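Side-chain contacts in putative acetyltransferase Ta0821 (Thermoplasma acidophilum DSM 1728, PDB 3C26), which probably transfers acyl groups, other than aminoacyl groups, to an acceptor, as a member of the GNAT acetyltransferase family: residues 83-88 and 111-116; 46-49 and 55-58; 223-228 and 245-250; 17-22 and 51-56. All coordinates share one frame; numbering follows the deposited sequence.

Interaction 1. Residues 83-88 and 111-116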
loop_
_atom_site.group_PDB
_atom_site.type_symbol
_atom_site.label_atom_id
_atom_site.label_comp_id
_atom_site.label_asym_id
_atom_site.label_seq_id
_atom_site.Cartn_x
_atom_site.Cartn_y
_atom_site.Cartn_z
ATOM N N GLY A 83 -26.439 -0.169 20.284
ATOM C CA GLY A 83 -27.635 0.234 19.567
ATOM C C GLY A 83 -27.335 0.706 18.152
ATOM O O GLY A 83 -28.243 0.993 17.377
ATOM N N SER A 84 -26.048 0.783 17.815
ATOM C CA SER A 84 -25.643 1.196 16.453
ATOM C C SER A 84 -25.779 -0.006 15.535
ATOM O O SER A 84 -26.042 -1.123 15.990
ATOM C CB SER A 84 -24.209 1.694 16.391
ATOM O OG SER A 84 -23.325 0.701 16.828
ATOM N N VAL A 85 -25.622 0.243 14.241
ATOM C CA VAL A 85 -25.655 -0.827 13.234
ATOM C C VAL A 85 -24.369 -0.758 12.433
ATOM O O VAL A 85 -24.040 0.264 11.849
ATOM C CB VAL A 85 -26.912 -0.736 12.285
ATOM C CG1 VAL A 85 -26.844 -1.771 11.164
ATOM C CG2 VAL A 85 -28.190 -0.856 13.103
HETATM N N MSE A 86 -23.677 -1.884 12.379
HETATM C CA MSE A 86 -22.465 -2.009 11.584
HETATM C C MSE A 86 -22.852 -2.509 10.232
HETATM O O MSE A 86 -23.620 -3.445 10.084
HETATM C CB MSE A 86 -21.493 -3.035 12.174
HETATM C CG MSE A 86 -20.155 -2.996 11.571
HETATM SE SE MSE A 86 -19.100 -1.512 12.174
HETATM C CE MSE A 86 -17.411 -1.845 11.328
ATOM N N LEU A 87 -22.254 -1.884 9.250
ATOM C CA LEU A 87 -22.481 -2.251 7.868
ATOM C C LEU A 87 -21.181 -2.682 7.272
ATOM O O LEU A 87 -20.098 -2.138 7.590
ATOM C CB LEU A 87 -22.976 -1.066 7.076
ATOM C CG LEU A 87 -24.254 -0.389 7.579
ATOM C CD1 LEU A 87 -24.440 0.868 6.786
ATOM C CD2 LEU A 87 -25.507 -1.345 7.508
ATOM N N GLY A 88 -21.310 -3.681 6.414
ATOM C CA GLY A 88 -20.219 -4.117 5.585
ATOM C C GLY A 88 -20.568 -5.213 4.621
ATOM O O GLY A 88 -21.727 -5.440 4.299
ATOM N N GLN A 111 -32.008 4.503 4.275
ATOM C CA GLN A 111 -33.456 4.717 4.345
ATOM C C GLN A 111 -34.116 3.624 5.169
ATOM O O GLN A 111 -34.922 3.887 6.053
ATOM C CB GLN A 111 -34.086 4.811 2.955
ATOM C CG GLN A 111 -35.604 4.749 3.016
ATOM C CD GLN A 111 -36.305 5.711 2.061
ATOM O OE1 GLN A 111 -35.666 6.386 1.258
ATOM N NE2 GLN A 111 -37.624 5.797 2.169
ATOM N N PHE A 112 -33.737 2.398 4.849
ATOM C CA PHE A 112 -34.197 1.199 5.544
ATOM C C PHE A 112 -33.917 1.190 7.051
ATOM O O PHE A 112 -34.691 0.602 7.817
ATOM C CB PHE A 112 -33.521 -0.025 4.921
ATOM C CG PHE A 112 -33.913 -1.342 5.547
ATOM C CD1 PHE A 112 -35.161 -1.864 5.334
ATOM C CD2 PHE A 112 -32.989 -2.096 6.267
ATOM C CE1 PHE A 112 -35.527 -3.093 5.870
ATOM C CE2 PHE A 112 -33.353 -3.294 6.820
ATOM C CZ PHE A 112 -34.627 -3.797 6.623
ATOM N N LEU A 113 -32.856 1.867 7.488
ATOM C CA LEU A 113 -32.438 1.844 8.915
ATOM C C LEU A 113 -32.848 3.109 9.664
ATOM O O LEU A 113 -32.716 3.198 10.866
ATOM C CB LEU A 113 -30.943 1.580 9.071
ATOM C CG LEU A 113 -30.471 0.185 8.659
ATOM C CD1 LEU A 113 -28.986 0.099 8.836
ATOM C CD2 LEU A 113 -31.182 -0.879 9.453
ATOM N N ARG A 114 -33.430 4.048 8.935
ATOM C CA ARG A 114 -33.906 5.301 9.519
ATOM C C ARG A 114 -34.967 4.955 10.558
ATOM O O ARG A 114 -35.968 4.327 10.245
ATOM C CB ARG A 114 -34.513 6.244 8.445
ATOM C CG ARG A 114 -34.742 7.731 8.924
ATOM C CD ARG A 114 -35.306 8.684 7.825
ATOM N NE ARG A 114 -34.808 8.330 6.468
ATOM C CZ ARG A 114 -33.652 8.761 5.953
ATOM N NH1 ARG A 114 -32.881 9.548 6.673
ATOM N NH2 ARG A 114 -33.252 8.395 4.735
ATOM N N GLY A 115 -34.715 5.342 11.802
ATOM C CA GLY A 115 -35.674 5.148 12.892
ATOM C C GLY A 115 -35.454 3.887 13.694
ATOM O O GLY A 115 -36.070 3.681 14.748
ATOM N N LYS A 116 -34.564 3.060 13.165
ATOM C CA LYS A 116 -34.189 1.763 13.779
ATOM C C LYS A 116 -32.923 1.875 14.631
ATOM O O LYS A 116 -32.679 1.079 15.530
ATOM C CB LYS A 116 -34.016 0.709 12.699
ATOM C CG LYS A 116 -35.270 0.510 11.863
ATOM C CD LYS A 116 -35.072 -0.649 10.889
ATOM C CE LYS A 116 -36.300 -0.854 10.039
ATOM N NZ LYS A 116 -36.029 -1.717 8.859
#
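Lys116 NZ donates to Phe112 O at 2.9 Å and thereby closes a turn around Leu113, the residue of 111-116 that meets Val85 and Leu87 of the strand. The ammonium group approaches the carbonyl 23° out of its plane, and it also hangs over the rim of one face of the Phe112 ring, 3.3 Å above the ring plane. Lys116 itself lies at the surface. The contact then converges on one methyl group, Leu113 CD1, among three buried apolar side chains. Val85 comes at it tip to tip, CG1 lying 3.7 Å from Leu113 CD1; with CG1 anti to the backbone N (chi1 174°), this branch of Val85 is the nearer one. Leu87 instead slides past Leu113 in the opposite direction, bringing its CD2 to 4.0 Å from Leu113 CD1. Strand 85-92, helix 101-113 and strand 119-125 form the beta-alpha-beta unit of the GNAT fold, and this contact packs Leu113, from the helix, against Val85 and Leu87 of the first strand. Met77 of the adjoining strand touches all three residues, while Leu120 and the C-terminal Tyr266 also pack on Leu113.

Interaction 2. Residues 46-49 and 55-58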
loop_
_atom_site.group_PDB
_atom_site.type_symbol
_atom_site.label_atom_id
_atom_site.label_comp_id
_atom_site.label_asym_id
_atom_site.label_seq_id
_atom_site.Cartn_x
_atom_site.Cartn_y
_atom_site.Cartn_z
ATOM N N ASP A 46 -11.310 -9.131 3.205
ATOM C CA ASP A 46 -11.944 -9.901 2.119
ATOM C C ASP A 46 -12.031 -11.360 2.463
ATOM O O ASP A 46 -13.024 -12.016 2.156
ATOM C CB ASP A 46 -11.234 -9.733 0.745
ATOM C CG ASP A 46 -11.676 -8.466 -0.003
ATOM O OD1 ASP A 46 -12.669 -8.534 -0.747
ATOM O OD2 ASP A 46 -11.085 -7.383 0.195
ATOM N N ASP A 47 -10.992 -11.860 3.111
ATOM C CA ASP A 47 -10.931 -13.257 3.486
ATOM C C ASP A 47 -11.904 -13.529 4.618
ATOM O O ASP A 47 -12.437 -14.634 4.743
ATOM C CB ASP A 47 -9.532 -13.651 3.979
ATOM C CG ASP A 47 -8.446 -13.472 2.911
ATOM O OD1 ASP A 47 -8.528 -14.052 1.818
ATOM O OD2 ASP A 47 -7.531 -12.715 3.182
ATOM N N TYR A 48 -12.057 -12.538 5.491
ATOM C CA TYR A 48 -13.014 -12.619 6.595
ATOM C C TYR A 48 -14.409 -12.761 6.006
ATOM O O TYR A 48 -15.135 -13.680 6.299
ATOM C CB TYR A 48 -13.002 -11.366 7.506
ATOM C CG TYR A 48 -14.166 -11.398 8.517
ATOM C CD1 TYR A 48 -14.186 -12.311 9.569
ATOM C CD2 TYR A 48 -15.243 -10.534 8.406
ATOM C CE1 TYR A 48 -15.237 -12.356 10.478
ATOM C CE2 TYR A 48 -16.283 -10.559 9.310
ATOM C CZ TYR A 48 -16.291 -11.474 10.332
ATOM O OH TYR A 48 -17.338 -11.480 11.228
ATOM N N VAL A 49 -14.805 -11.782 5.220
ATOM C CA VAL A 49 -16.159 -11.775 4.651
ATOM C C VAL A 49 -16.387 -13.065 3.810
ATOM O O VAL A 49 -17.478 -13.649 3.791
ATOM C CB VAL A 49 -16.415 -10.472 3.822
ATOM C CG1 VAL A 49 -17.822 -10.547 3.118
ATOM C CG2 VAL A 49 -16.308 -9.153 4.692
ATOM N N ARG A 55 -23.026 -17.690 6.141
ATOM C CA ARG A 55 -23.661 -17.702 7.478
ATOM C C ARG A 55 -24.596 -16.512 7.645
ATOM O O ARG A 55 -25.746 -16.627 8.080
ATOM C CB ARG A 55 -22.627 -17.741 8.619
ATOM C CG ARG A 55 -22.197 -19.163 8.971
ATOM C CD ARG A 55 -21.057 -19.283 9.983
ATOM N NE ARG A 55 -19.714 -19.065 9.412
ATOM C CZ ARG A 55 -18.614 -18.966 10.151
ATOM N NH1 ARG A 55 -18.699 -19.040 11.476
ATOM N NH2 ARG A 55 -17.431 -18.762 9.584
ATOM N N TRP A 56 -24.092 -15.358 7.250
ATOM C CA TRP A 56 -24.866 -14.136 7.313
ATOM C C TRP A 56 -26.142 -14.219 6.531
ATOM O O TRP A 56 -27.166 -13.790 7.008
ATOM C CB TRP A 56 -24.072 -12.947 6.747
ATOM C CG TRP A 56 -22.949 -12.448 7.652
ATOM C CD1 TRP A 56 -22.807 -12.693 8.987
ATOM C CD2 TRP A 56 -21.912 -11.530 7.307
ATOM N NE1 TRP A 56 -21.738 -12.008 9.483
ATOM C CE2 TRP A 56 -21.159 -11.294 8.466
ATOM C CE3 TRP A 56 -21.541 -10.884 6.120
ATOM C CZ2 TRP A 56 -20.059 -10.434 8.480
ATOM C CZ3 TRP A 56 -20.431 -10.037 6.146
ATOM C CH2 TRP A 56 -19.730 -9.806 7.307
ATOM N N VAL A 57 -26.021 -14.686 5.284
ATOM C CA VAL A 57 -27.172 -14.828 4.366
ATOM C C VAL A 57 -28.215 -15.720 5.003
ATOM O O VAL A 57 -29.405 -15.430 5.001
ATOM C CB VAL A 57 -26.783 -15.379 2.931
ATOM C CG1 VAL A 57 -28.033 -15.617 2.094
ATOM C CG2 VAL A 57 -25.800 -14.417 2.221
ATOM N N ASN A 58 -27.736 -16.804 5.584
ATOM C CA ASN A 58 -28.611 -17.781 6.253
ATOM C C ASN A 58 -29.265 -17.240 7.525
ATOM O O ASN A 58 -30.341 -17.681 7.903
ATOM C CB ASN A 58 -27.849 -19.073 6.548
ATOM C CG ASN A 58 -27.716 -19.955 5.319
ATOM O OD1 ASN A 58 -28.649 -20.060 4.544
ATOM N ND2 ASN A 58 -26.597 -20.652 5.188
#
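Trp56, in the last turn of helix 45-58, reaches back along its own helix to Val49 and Tyr48, seven and eight residues earlier. Its CG is anti to the carbonyl carbon (chi1 -74°), which swings the indole towards the preceding turns. There the six-membered ring does the touching. CZ2 lies 3.9 Å from Tyr48 CE2 and 4.0 Å from Tyr48 OH, while at another corner of the same ring Trp56 CZ3 stands 4.0 Å from Val49 CG1. Both partners cross the tryptophan at about a right angle. The helix lies just before strand 62-67, consistent with the second helix of the GNAT topology, and His76 of strand 70-79 stacks on the indole. A bound ethanediol near Trp56 and a nitrate near Val49, both probably from the crystallisation liquor, hint that this side of the helix lines a pocket. An alanine here would probably leave Tyr48 CE2 and Val49 CG1 without their neighbour and open a gap beside the imidazole of His76. One residue further on, Val57 serves another side of the helix, packing on Ile16, Ile19 and Val62, and Asn58 touches Ile16 at the helix end.

Interaction 3. Residues 223-228 and 245-250. With EDO (1,2-ethanediol), chain F.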
loop_
_atom_site.group_PDB
_atom_site.type_symbol
_atom_site.label_atom_id
_atom_site.label_comp_id
_atom_site.label_asym_id
_atom_site.label_seq_id
_atom_site.Cartn_x
_atom_site.Cartn_y
_atom_site.Cartn_z
ATOM N N ASP A 223 -0.498 -1.262 26.980
ATOM C CA ASP A 223 0.453 -0.353 27.605
ATOM C C ASP A 223 1.762 -0.447 26.874
ATOM O O ASP A 223 2.594 0.422 27.012
ATOM C CB ASP A 223 0.654 -0.634 29.106
ATOM N N ASP A 224 1.926 -1.498 26.073
ATOM C CA ASP A 224 3.153 -1.689 25.268
ATOM C C ASP A 224 2.899 -2.514 24.010
ATOM O O ASP A 224 3.185 -3.717 23.957
ATOM C CB ASP A 224 4.257 -2.329 26.118
ATOM C CG ASP A 224 5.544 -2.529 25.358
ATOM O OD1 ASP A 224 5.667 -2.037 24.220
ATOM O OD2 ASP A 224 6.422 -3.211 25.906
ATOM N N ALA A 225 2.379 -1.840 22.992
ATOM C CA ALA A 225 1.999 -2.536 21.740
ATOM C C ALA A 225 3.203 -3.146 21.038
ATOM O O ALA A 225 3.112 -4.234 20.483
ATOM C CB ALA A 225 1.206 -1.614 20.772
ATOM N N SER A 226 4.342 -2.462 21.074
ATOM C CA SER A 226 5.561 -3.041 20.441
ATOM C C SER A 226 5.854 -4.445 20.964
ATOM O O SER A 226 6.128 -5.366 20.206
ATOM C CB SER A 226 6.798 -2.178 20.679
ATOM O OG SER A 226 6.655 -0.937 20.027
ATOM N N SER A 227 5.787 -4.602 22.281
ATOM C CA SER A 227 6.117 -5.911 22.895
ATOM C C SER A 227 5.076 -6.945 22.562
ATOM O O SER A 227 5.375 -8.130 22.352
ATOM C CB SER A 227 6.234 -5.822 24.424
ATOM O OG SER A 227 7.457 -5.235 24.795
ATOM N N PHE A 228 3.834 -6.484 22.527
ATOM C CA PHE A 228 2.725 -7.380 22.196
ATOM C C PHE A 228 2.907 -7.932 20.769
ATOM O O PHE A 228 2.745 -9.124 20.489
ATOM C CB PHE A 228 1.361 -6.686 22.355
ATOM C CG PHE A 228 0.219 -7.617 22.133
ATOM C CD1 PHE A 228 -0.288 -8.372 23.174
ATOM C CD2 PHE A 228 -0.296 -7.811 20.842
ATOM C CE1 PHE A 228 -1.323 -9.290 22.947
ATOM C CE2 PHE A 228 -1.296 -8.720 20.606
ATOM C CZ PHE A 228 -1.809 -9.471 21.661
ATOM N N LYS A 245 -4.812 3.602 16.002
ATOM C CA LYS A 245 -3.899 4.710 15.602
ATOM C C LYS A 245 -3.025 5.299 16.742
ATOM O O LYS A 245 -1.782 5.447 16.611
ATOM C CB LYS A 245 -4.718 5.800 14.914
ATOM C CG LYS A 245 -3.924 6.954 14.390
ATOM C CD LYS A 245 -2.935 6.483 13.389
ATOM C CE LYS A 245 -2.521 7.570 12.431
ATOM N NZ LYS A 245 -1.469 7.095 11.473
ATOM N N ALA A 246 -3.661 5.561 17.872
ATOM C CA ALA A 246 -2.986 6.237 18.973
ATOM C C ALA A 246 -1.863 5.400 19.494
ATOM O O ALA A 246 -0.878 5.944 20.007
ATOM C CB ALA A 246 -3.936 6.608 20.101
ATOM N N LEU A 247 -1.988 4.084 19.338
ATOM C CA LEU A 247 -0.944 3.153 19.780
ATOM C C LEU A 247 0.124 2.938 18.710
ATOM O O LEU A 247 1.292 2.633 18.996
ATOM C CB LEU A 247 -1.535 1.780 20.061
ATOM C CG LEU A 247 -2.624 1.588 21.095
ATOM C CD1 LEU A 247 -2.751 0.128 21.287
ATOM C CD2 LEU A 247 -2.239 2.219 22.378
ATOM N N ALA A 248 -0.329 3.028 17.466
ATOM C CA ALA A 248 0.492 2.718 16.271
ATOM C C ALA A 248 1.597 3.752 16.147
ATOM O O ALA A 248 2.678 3.555 15.582
ATOM C CB ALA A 248 -0.397 2.715 15.022
ATOM N N ASN A 249 1.306 4.864 16.767
ATOM C CA ASN A 249 2.164 6.023 16.700
ATOM C C ASN A 249 3.459 5.745 17.434
ATOM O O ASN A 249 4.480 6.360 17.180
ATOM C CB ASN A 249 1.421 7.265 17.242
ATOM C CG ASN A 249 0.293 7.736 16.307
ATOM O OD1 ASN A 249 0.278 7.423 15.117
ATOM N ND2 ASN A 249 -0.640 8.495 16.846
ATOM N N GLY A 250 3.431 4.768 18.321
ATOM C CA GLY A 250 4.613 4.415 19.129
ATOM C C GLY A 250 5.333 3.154 18.635
ATOM O O GLY A 250 6.244 2.643 19.266
HETATM C C1 EDO F . -1.360 5.514 8.895
HETATM O O1 EDO F . -2.574 5.685 9.655
HETATM C C2 EDO F . -1.499 4.482 7.769
HETATM O O2 EDO F . -1.906 5.108 6.545
#
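Leu247 holds CG anti to its carbonyl carbon (chi1 -59°), and from there an extended branch carries CD1 towards Ala225, where it comes to 4.4 Å from Ala225 CB. The touch is loose and apolar, one methyl against another. Beside it Ser226 OG lies 3.7 Å from Gly250 O, close but not a hydrogen bond. Helix 225-232 starts at this point, and Asp224 is its N-cap: OD1 accepts from Ser227 N at 3.2 Å, a weak bond with an N-H...O angle of 160°, while Ser227 OG donates to Asp224 OD2 at 2.5 Å from above the carboxylate plane. The carboxylate is thus held at two points by one residue of the first turn, which ties down the helix end that carries Ala225 and Ser226. At the far end of 245-250, Lys245 is bent at its second torsion (chi2 60°), and its NZ donates to O1 of an ethanediol, probably from the crystallisation liquor, at 2.6 Å. A methionine in its place would have no ammonium to offer and would probably leave that ethanediol oxygen without its donor. Helix 225-232 belongs to the connection between the adjacent parallel strands 214-221 and 237-243, and helix 245-248 follows directly; Leu247 rests on Val219, Phe228 on Leu217, and the buried Ala248 on Pro147 and Tyr149 of strand 141-153.

Interaction 4. Residues 17-22 and 51-56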
loop_
_atom_site.group_PDB
_atom_site.type_symbol
_atom_site.label_atom_id
_atom_site.label_comp_id
_atom_site.label_asym_id
_atom_site.label_seq_id
_atom_site.Cartn_x
_atom_site.Cartn_y
_atom_site.Cartn_z
ATOM N N ASP A 17 -25.569 -19.003 -4.293
ATOM C CA ASP A 17 -24.679 -19.366 -5.394
ATOM C C ASP A 17 -24.259 -18.135 -6.194
ATOM O O ASP A 17 -23.133 -18.021 -6.665
ATOM C CB ASP A 17 -25.306 -20.403 -6.318
ATOM C CG ASP A 17 -25.046 -21.825 -5.880
ATOM O OD1 ASP A 17 -24.274 -22.062 -4.921
ATOM O OD2 ASP A 17 -25.609 -22.726 -6.546
ATOM N N GLU A 18 -25.173 -17.178 -6.290
ATOM C CA GLU A 18 -24.914 -15.950 -7.038
ATOM C C GLU A 18 -24.036 -15.061 -6.206
ATOM O O GLU A 18 -23.041 -14.564 -6.664
ATOM C CB GLU A 18 -26.209 -15.253 -7.443
ATOM C CG GLU A 18 -26.868 -15.974 -8.607
ATOM C CD GLU A 18 -28.335 -15.724 -8.732
ATOM O OE1 GLU A 18 -29.133 -16.321 -7.965
ATOM O OE2 GLU A 18 -28.713 -14.966 -9.641
ATOM N N ILE A 19 -24.399 -14.957 -4.939
ATOM C CA ILE A 19 -23.703 -14.120 -3.990
ATOM C C ILE A 19 -22.219 -14.488 -3.887
ATOM O O ILE A 19 -21.353 -13.624 -3.754
ATOM C CB ILE A 19 -24.353 -14.146 -2.576
ATOM C CG1 ILE A 19 -25.708 -13.393 -2.613
ATOM C CG2 ILE A 19 -23.390 -13.514 -1.572
ATOM C CD1 ILE A 19 -26.620 -13.498 -1.308
ATOM N N LYS A 20 -21.954 -15.783 -3.972
ATOM C CA LYS A 20 -20.581 -16.299 -3.845
ATOM C C LYS A 20 -19.673 -15.823 -4.942
ATOM O O LYS A 20 -18.469 -15.859 -4.771
ATOM C CB LYS A 20 -20.516 -17.834 -3.854
ATOM C CG LYS A 20 -20.778 -18.555 -2.548
ATOM C CD LYS A 20 -21.323 -19.925 -2.951
ATOM C CE LYS A 20 -21.462 -20.929 -1.867
ATOM N NZ LYS A 20 -22.115 -22.218 -2.479
ATOM N N THR A 21 -20.250 -15.384 -6.057
ATOM C CA THR A 21 -19.474 -14.837 -7.204
ATOM C C THR A 21 -19.249 -13.312 -7.160
ATOM O O THR A 21 -18.529 -12.723 -7.977
ATOM C CB THR A 21 -20.148 -15.148 -8.520
ATOM O OG1 THR A 21 -21.378 -14.409 -8.602
ATOM C CG2 THR A 21 -20.374 -16.695 -8.663
ATOM N N PHE A 22 -19.851 -12.679 -6.176
ATOM C CA PHE A 22 -19.722 -11.218 -5.991
ATOM C C PHE A 22 -18.327 -10.869 -5.397
ATOM O O PHE A 22 -17.727 -11.669 -4.657
ATOM C CB PHE A 22 -20.802 -10.701 -5.015
ATOM C CG PHE A 22 -22.249 -10.740 -5.531
ATOM C CD1 PHE A 22 -22.593 -11.361 -6.698
ATOM C CD2 PHE A 22 -23.272 -10.188 -4.768
ATOM C CE1 PHE A 22 -23.937 -11.442 -7.097
ATOM C CE2 PHE A 22 -24.561 -10.219 -5.188
ATOM C CZ PHE A 22 -24.908 -10.869 -6.349
ATOM N N LYS A 51 -15.365 -15.839 4.441
ATOM C CA LYS A 51 -15.545 -16.942 5.376
ATOM C C LYS A 51 -16.928 -16.968 6.005
ATOM O O LYS A 51 -17.480 -18.021 6.249
ATOM C CB LYS A 51 -14.444 -16.874 6.454
ATOM C CG LYS A 51 -14.613 -17.810 7.644
ATOM C CD LYS A 51 -13.472 -17.594 8.697
ATOM C CE LYS A 51 -13.652 -16.334 9.551
ATOM N NZ LYS A 51 -12.483 -16.137 10.465
ATOM N N VAL A 52 -17.508 -15.797 6.247
ATOM C CA VAL A 52 -18.773 -15.706 7.030
ATOM C C VAL A 52 -20.048 -15.310 6.243
ATOM O O VAL A 52 -21.155 -15.378 6.741
ATOM C CB VAL A 52 -18.607 -14.705 8.195
ATOM C CG1 VAL A 52 -17.618 -15.202 9.200
ATOM C CG2 VAL A 52 -18.201 -13.348 7.696
ATOM N N ILE A 53 -19.876 -14.917 4.993
ATOM C CA ILE A 53 -20.993 -14.350 4.216
ATOM C C ILE A 53 -22.147 -15.336 4.042
ATOM O O ILE A 53 -23.292 -14.919 4.004
ATOM C CB ILE A 53 -20.534 -13.766 2.832
ATOM C CG1 ILE A 53 -21.680 -12.917 2.209
ATOM C CG2 ILE A 53 -20.040 -14.891 1.929
ATOM C CD1 ILE A 53 -21.261 -11.911 1.078
ATOM N N GLU A 54 -21.834 -16.624 3.894
ATOM C CA GLU A 54 -22.878 -17.656 3.730
ATOM C C GLU A 54 -23.722 -17.744 4.997
ATOM O O GLU A 54 -24.984 -17.763 4.930
ATOM C CB GLU A 54 -22.306 -19.022 3.324
ATOM C CG GLU A 54 -23.440 -20.006 3.061
ATOM C CD GLU A 54 -22.977 -21.325 2.488
ATOM O OE1 GLU A 54 -21.764 -21.555 2.388
ATOM O OE2 GLU A 54 -23.850 -22.131 2.119
ATOM N N ARG A 55 -23.026 -17.690 6.141
ATOM C CA ARG A 55 -23.661 -17.702 7.478
ATOM C C ARG A 55 -24.596 -16.512 7.645
ATOM O O ARG A 55 -25.746 -16.627 8.080
ATOM C CB ARG A 55 -22.627 -17.741 8.619
ATOM C CG ARG A 55 -22.197 -19.163 8.971
ATOM C CD ARG A 55 -21.057 -19.283 9.983
ATOM N NE ARG A 55 -19.714 -19.065 9.412
ATOM C CZ ARG A 55 -18.614 -18.966 10.151
ATOM N NH1 ARG A 55 -18.699 -19.040 11.476
ATOM N NH2 ARG A 55 -17.431 -18.762 9.584
ATOM N N TRP A 56 -24.092 -15.358 7.250
ATOM C CA TRP A 56 -24.866 -14.136 7.313
ATOM C C TRP A 56 -26.142 -14.219 6.531
ATOM O O TRP A 56 -27.166 -13.790 7.008
ATOM C CB TRP A 56 -24.072 -12.947 6.747
ATOM C CG TRP A 56 -22.949 -12.448 7.652
ATOM C CD1 TRP A 56 -22.807 -12.693 8.987
ATOM C CD2 TRP A 56 -21.912 -11.530 7.307
ATOM N NE1 TRP A 56 -21.738 -12.008 9.483
ATOM C CE2 TRP A 56 -21.159 -11.294 8.466
ATOM C CE3 TRP A 56 -21.541 -10.884 6.120
ATOM C CZ2 TRP A 56 -20.059 -10.434 8.480
ATOM C CZ3 TRP A 56 -20.431 -10.037 6.146
ATOM C CH2 TRP A 56 -19.730 -9.806 7.307
#
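Lys20 and Glu54 mark the closest backbone approach, 8.0 Å between their CA atoms, where a type I turn from Ile19 to Phe22 faces helix 45-58 at a kink: the N atoms of Glu54 and Arg55 lack the helical bond to the preceding turn. The buried part of the contact is Ile19 against Ile53. Their side chains cross obliquely, with Ile19 CG2 at 3.8 Å from Ile53 CD1; an almost fully extended Ile53, CG1 anti to the backbone N (chi1 -168°), is what carries that methyl across. On the solvent side Lys20 CE comes to 4.3 Å from Glu54 OE1. The opposite charges here do not meet, for Lys20 NZ stays 4.9 Å from Glu54 OE2 and makes its salt bridge with Asp17 OD1 at 3.3 Å. In the GNAT fold helical segments follow the first strand, and this contact joins two of them, the short helix 16-19 and helix 45-58, with Ile19 and Phe22 resting on Thr74 of strand 70-79. Thr21 OG1 donates to Glu18 O at 2.6 Å in the carbonyl plane. Thr21 N bonds to the same oxygen, tying Thr21 back to Glu18, while Phe22 N bonds to Ile19 O across the turn itself. The ring of Phe22 is centred beneath Ile19 CA, 3.8 Å from the ring plane. Across in the helix, Val52 CG2 lies over one face of the Trp56 ring, toward its rim and 3.5 Å above the ring plane.

How the interactions relate
From the N terminus, interaction 4 opens first, closing the helical stretch from 17-22 to 51-56. Interaction 2 opens within that stretch at 46-49 and ends at 55-58, two residues beyond it, so the two loops cross rather than nest and share Arg55 and Trp56 on helix 45-58. Their centres are 6 Å apart and they touch where Val57 CG2 lies 3.7 Å from Ile19 CD1. Interaction 1 follows in series, closing the strand-to-helix connection from 83-88 to 111-116; its nearest atoms come within about 5 Å of both earlier contacts without touching. Interaction 3 is the last, joining the start of helix 225-232 to the short helix 245-248 that follows strand 237-243, its centre 30 Å or more from the other three.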